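Putative regulatory protein SCO4313 (Streptomyces coelicolor, PDB 2OI8) probably binds operator DNA through an N-terminal helix-turn-helix domain and regulates transcription, as a dimeric member of the TetR family. Local coordinates at residues W26-A30 against Q105-L109; S35-L39 against G59-I64. One frame throughout, in Å; residues are numbered along the deposited sequence.

Interaction 1: W26-A30 against Q105-L109; sequences WEQIA and QRYFL
Two helical turns meet here nearly at right angles: the segment axes of Trp26-Ala30 and Gln105-Leu109 cross at 82° and come no closer than 11.2 Å. Both backbones are alpha-helical, with Ala30 N hydrogen-bonded to Trp26 O at 2.6 Å and Leu109 N to Gln105 O at 3.1 Å. At that spacing side chains have to bridge the gap, and no hydrogen bond crosses it. Gln105 begins 105-109, opposite Ala30, their CA atoms 6.7 Å apart. Its m chi1 and chi2 fold the amide back, so that Gln105 OE1 lies 4.2 Å from Ala30 CA and 4.1 Å from Ile29 CG2, van der Waals contacts only. Gln105 O sits at the edge of the Trp26 indole, 3.9 Å from CZ3. Arg106 offers its backbone and the root of its side chain, its CA 3.8 Å from Trp26 CZ3; with chi1 and chi2 both t, the guanidinium runs off to the carbonyl of Trp99. Leu109, one turn on from Gln105, makes the apolar centre: CD2 is 3.4 Å from Trp26 CH2, and CD1 is 4.1 Å from Ile29 CD1. Trp26 and Ile29 both take chi1 m, and the indole reaches the other helix with its six-membered ring. The contact probably joins the DNA-binding part to the C-terminal part; in characterised TetR relatives this kind of interface relays ligand binding to the DNA-binding helices. Helix 60-84 flanks both partners, Leu67 touching Trp26 and Ile29, Ala71 and Ser74 touching Arg106, while Tyr107 packs on helix 170-191.

Interaction 2: S35-L39 against G59-I64; sequences SALSL and GRDELI
Leu37, Leu39 and Arg60 carry most of this contact, in which the connection Ser35-Leu39 lies against the first turn of the helix beginning at Arg60. Leu37 is extended (phi/psi -62/125) with its side chain toward the helix; chi1 t and chi2 p bring CD2 to 3.3 Å from Ile64 CD1 and CD1 to 4.3 Å from Leu63 CD2. Two residues on, Leu39 has already turned helical, and its CA is 6.5 Å from that of Arg60. The mt rotamer sends Leu39 CD2 to 3.9 Å from Leu63 CD2, while Leu39 CD1 rests 3.6 Å from Gly59 C and 3.8 Å from Arg60 N, over the start of the helix. Gly59 is the N-cap there, with phi/psi 107/157, where a CB would clash with the preceding carbonyl oxygen. Ser38, between the leucines, points the other way and caps the next helix, OG making a weak hydrogen bond to Ala41 N. The predicted helix-turn-helix spans 38-57; the leucines join the three-helix DNA-binding bundle to the start of helix 60-84, as in the TetR family: Leu37 also meets Ala25 of helix 14-32, and Leu39 meets Leu53 and Tyr54 of helix 50-54. Arg60 borders this apolar patch. Its aliphatic chain, chi1 and chi2 both t, runs along the connection, with Arg60 CD 3.2 Å from Leu37 O and Arg60 NE 3.8 Å from Ser35 CA; no hydrogen bond forms across the segments. Arg60 NH1 instead pairs with Asp61 OD1 at 3.1 Å, an attraction of charges alone, because the oxygen lies well out of the guanidinium plane.

How the interactions relate
Interaction 1 is a surface contact and interaction 2 partly buried, with four of seven touching residues inside the protein and 363 Å² covered, against one of six and 281 Å², though interaction 1 lies nearer the chain's centre. Interaction 2 lies within the TetR-family N-terminal region, between loop 35-39 and the start of helix 60-84: leucines and an isoleucine, with Arg60 contributing almost as much as Leu37 or Leu39. Interaction 1 joins that region to the C-terminal part through an indole, aliphatic side chains and a glutamine. Neither uses a hydrogen bond between its segments. They touch directly, Ile29 CG1 lying 4.0 Å from Leu37 CD2, and Leu67, further along helix 60-84, touches Trp26 and Ile29.

Interaction 1: W26-A30 against Q105-L109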
# COMPACT_ATOMS: atom_id res chain seq x y z
N TRP A 26 5.34 -13.08 13.66
CA TRP A 26 4.13 -12.41 13.23
C TRP A 26 3.48 -11.64 14.40
O TRP A 26 3.12 -10.48 14.22
CB TRP A 26 3.15 -13.37 12.54
CG TRP A 26 3.68 -13.85 11.21
CD1 TRP A 26 4.23 -15.08 10.93
CD2 TRP A 26 3.75 -13.09 9.98
NE1 TRP A 26 4.62 -15.14 9.59
CE2 TRP A 26 4.34 -13.94 9.00
CE3 TRP A 26 3.36 -11.79 9.61
CZ2 TRP A 26 4.55 -13.52 7.69
CZ3 TRP A 26 3.57 -11.39 8.31
CH2 TRP A 26 4.16 -12.25 7.36
N GLU A 27 3.39 -12.27 15.58
CA GLU A 27 2.80 -11.62 16.77
C GLU A 27 3.46 -10.26 17.01
O GLU A 27 2.76 -9.23 17.09
CB GLU A 27 2.92 -12.48 18.04
CG GLU A 27 1.92 -13.63 18.14
CD GLU A 27 2.21 -14.61 19.31
OE1 GLU A 27 3.40 -14.84 19.71
OE2 GLU A 27 1.23 -15.18 19.83
N GLN A 28 4.80 -10.26 17.10
CA GLN A 28 5.58 -9.03 17.27
C GLN A 28 5.37 -8.03 16.14
O GLN A 28 5.37 -6.83 16.38
CB GLN A 28 7.08 -9.32 17.38
CG GLN A 28 7.54 -9.87 18.71
CD GLN A 28 9.05 -9.83 18.85
OE1 GLN A 28 9.67 -10.76 19.37
NE2 GLN A 28 9.64 -8.74 18.38
N ILE A 29 5.23 -8.53 14.92
CA ILE A 29 4.94 -7.66 13.77
C ILE A 29 3.56 -7.07 13.99
O ILE A 29 3.40 -5.84 14.00
CB ILE A 29 5.01 -8.42 12.41
CG1 ILE A 29 6.44 -8.88 12.15
CG2 ILE A 29 4.48 -7.54 11.25
CD1 ILE A 29 6.62 -9.41 10.72
N ALA A 30 2.58 -7.95 14.19
CA ALA A 30 1.20 -7.53 14.45
C ALA A 30 1.15 -6.44 15.50
O ALA A 30 0.67 -5.33 15.23
CB ALA A 30 0.35 -8.73 14.86
N GLN A 105 -1.72 -8.58 7.58
CA GLN A 105 -0.35 -8.37 8.03
C GLN A 105 0.60 -8.98 7.03
O GLN A 105 1.63 -8.37 6.71
CB GLN A 105 -0.10 -8.96 9.42
CG GLN A 105 -0.79 -8.24 10.52
CD GLN A 105 -0.52 -6.74 10.50
OE1 GLN A 105 0.64 -6.29 10.49
NE2 GLN A 105 -1.59 -5.96 10.49
N ARG A 106 0.24 -10.15 6.52
CA ARG A 106 1.05 -10.79 5.50
C ARG A 106 1.06 -9.95 4.20
O ARG A 106 2.10 -9.79 3.58
CB ARG A 106 0.53 -12.19 5.25
CG ARG A 106 1.36 -13.04 4.32
CD ARG A 106 0.68 -14.39 4.13
NE ARG A 106 -0.73 -14.24 3.76
CZ ARG A 106 -1.61 -15.24 3.71
NH1 ARG A 106 -1.22 -16.47 4.01
NH2 ARG A 106 -2.87 -15.01 3.36
N TYR A 107 -0.10 -9.40 3.82
CA TYR A 107 -0.21 -8.58 2.62
C TYR A 107 0.77 -7.40 2.72
O TYR A 107 1.51 -7.10 1.77
CB TYR A 107 -1.67 -8.09 2.45
CG TYR A 107 -1.89 -7.16 1.25
CD1 TYR A 107 -1.75 -5.77 1.40
CD2 TYR A 107 -2.25 -7.66 -0.02
CE1 TYR A 107 -1.95 -4.89 0.30
CE2 TYR A 107 -2.46 -6.79 -1.14
CZ TYR A 107 -2.29 -5.41 -0.96
OH TYR A 107 -2.48 -4.52 -2.00
N PHE A 108 0.78 -6.75 3.88
CA PHE A 108 1.53 -5.53 4.05
C PHE A 108 3.02 -5.73 4.21
O PHE A 108 3.79 -4.82 3.94
CB PHE A 108 1.00 -4.72 5.21
CG PHE A 108 -0.28 -3.98 4.89
CD1 PHE A 108 -0.36 -3.14 3.77
CD2 PHE A 108 -1.40 -4.09 5.74
CE1 PHE A 108 -1.56 -2.42 3.48
CE2 PHE A 108 -2.59 -3.38 5.47
CZ PHE A 108 -2.67 -2.55 4.34
N LEU A 109 3.44 -6.91 4.64
CA LEU A 109 4.86 -7.20 4.68
C LEU A 109 5.43 -7.17 3.23
O LEU A 109 6.54 -6.71 3.01
CB LEU A 109 5.08 -8.54 5.40
CG LEU A 109 6.53 -8.94 5.72
CD1 LEU A 109 7.17 -8.16 6.89
CD2 LEU A 109 6.62 -10.44 5.95

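Interaction 2: S35-L39 against G59-I64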
# COMPACT_ATOMS: atom_id res chain seq x y z
N SER A 35 10.62 -4.33 12.09
CA SER A 35 11.68 -3.34 12.42
C SER A 35 11.86 -3.20 13.93
O SER A 35 12.98 -3.30 14.43
CB SER A 35 11.42 -1.96 11.78
OG SER A 35 12.56 -1.11 11.84
N ALA A 36 10.75 -2.99 14.64
CA ALA A 36 10.72 -3.19 16.09
C ALA A 36 10.88 -4.67 16.38
O ALA A 36 11.13 -5.07 17.51
CB ALA A 36 9.42 -2.67 16.68
N LEU A 37 10.72 -5.49 15.34
CA LEU A 37 10.83 -6.95 15.45
C LEU A 37 12.22 -7.43 15.91
O LEU A 37 13.22 -7.10 15.28
CB LEU A 37 10.45 -7.58 14.11
CG LEU A 37 10.78 -9.03 13.78
CD1 LEU A 37 10.10 -10.01 14.75
CD2 LEU A 37 10.37 -9.31 12.36
N SER A 38 12.28 -8.21 16.98
CA SER A 38 13.57 -8.58 17.58
C SER A 38 13.71 -10.03 18.05
O SER A 38 12.91 -10.51 18.85
CB SER A 38 13.90 -7.64 18.74
OG SER A 38 13.18 -8.00 19.91
N LEU A 39 14.75 -10.70 17.58
CA LEU A 39 15.07 -12.07 17.97
C LEU A 39 15.22 -12.26 19.47
O LEU A 39 14.99 -13.36 19.98
CB LEU A 39 16.32 -12.56 17.26
CG LEU A 39 16.16 -12.86 15.77
CD1 LEU A 39 17.51 -13.14 15.16
CD2 LEU A 39 15.27 -14.05 15.58
N GLY A 59 20.32 -13.39 12.59
CA GLY A 59 19.98 -11.98 12.53
C GLY A 59 18.59 -11.70 12.01
O GLY A 59 18.02 -12.51 11.27
N ARG A 60 18.08 -10.53 12.39
CA ARG A 60 16.75 -10.09 12.05
C ARG A 60 16.44 -10.10 10.55
O ARG A 60 15.30 -10.34 10.15
CB ARG A 60 16.50 -8.69 12.65
CG ARG A 60 15.18 -7.99 12.19
CD ARG A 60 15.10 -6.56 12.75
NE ARG A 60 14.77 -5.53 11.75
CZ ARG A 60 15.65 -5.00 10.90
NH1 ARG A 60 16.90 -5.43 10.90
NH2 ARG A 60 15.31 -4.06 10.05
N ASP A 61 17.44 -9.82 9.71
CA ASP A 61 17.16 -9.73 8.27
C ASP A 61 16.93 -11.09 7.67
O ASP A 61 16.06 -11.25 6.82
CB ASP A 61 18.28 -9.00 7.51
CG ASP A 61 18.29 -7.49 7.79
OD1 ASP A 61 17.27 -6.93 8.24
OD2 ASP A 61 19.36 -6.87 7.55
N GLU A 62 17.69 -12.08 8.14
CA GLU A 62 17.46 -13.48 7.80
C GLU A 62 16.05 -13.95 8.15
O GLU A 62 15.43 -14.70 7.39
CB GLU A 62 18.46 -14.38 8.52
CG GLU A 62 19.78 -14.51 7.82
CD GLU A 62 20.50 -15.80 8.20
OE1 GLU A 62 19.84 -16.75 8.71
OE2 GLU A 62 21.73 -15.85 7.98
N LEU A 63 15.55 -13.52 9.30
CA LEU A 63 14.22 -13.84 9.70
C LEU A 63 13.23 -13.11 8.82
O LEU A 63 12.29 -13.73 8.32
CB LEU A 63 13.98 -13.49 11.16
CG LEU A 63 12.54 -13.73 11.64
CD1 LEU A 63 12.05 -15.19 11.47
CD2 LEU A 63 12.41 -13.29 13.08
N ILE A 64 13.44 -11.81 8.60
CA ILE A 64 12.53 -11.03 7.77
C ILE A 64 12.48 -11.70 6.40
O ILE A 64 11.38 -12.01 5.89
CB ILE A 64 13.01 -9.56 7.57
CG1 ILE A 64 13.00 -8.74 8.87
CG2 ILE A 64 12.21 -8.89 6.43
CD1 ILE A 64 11.66 -8.53 9.45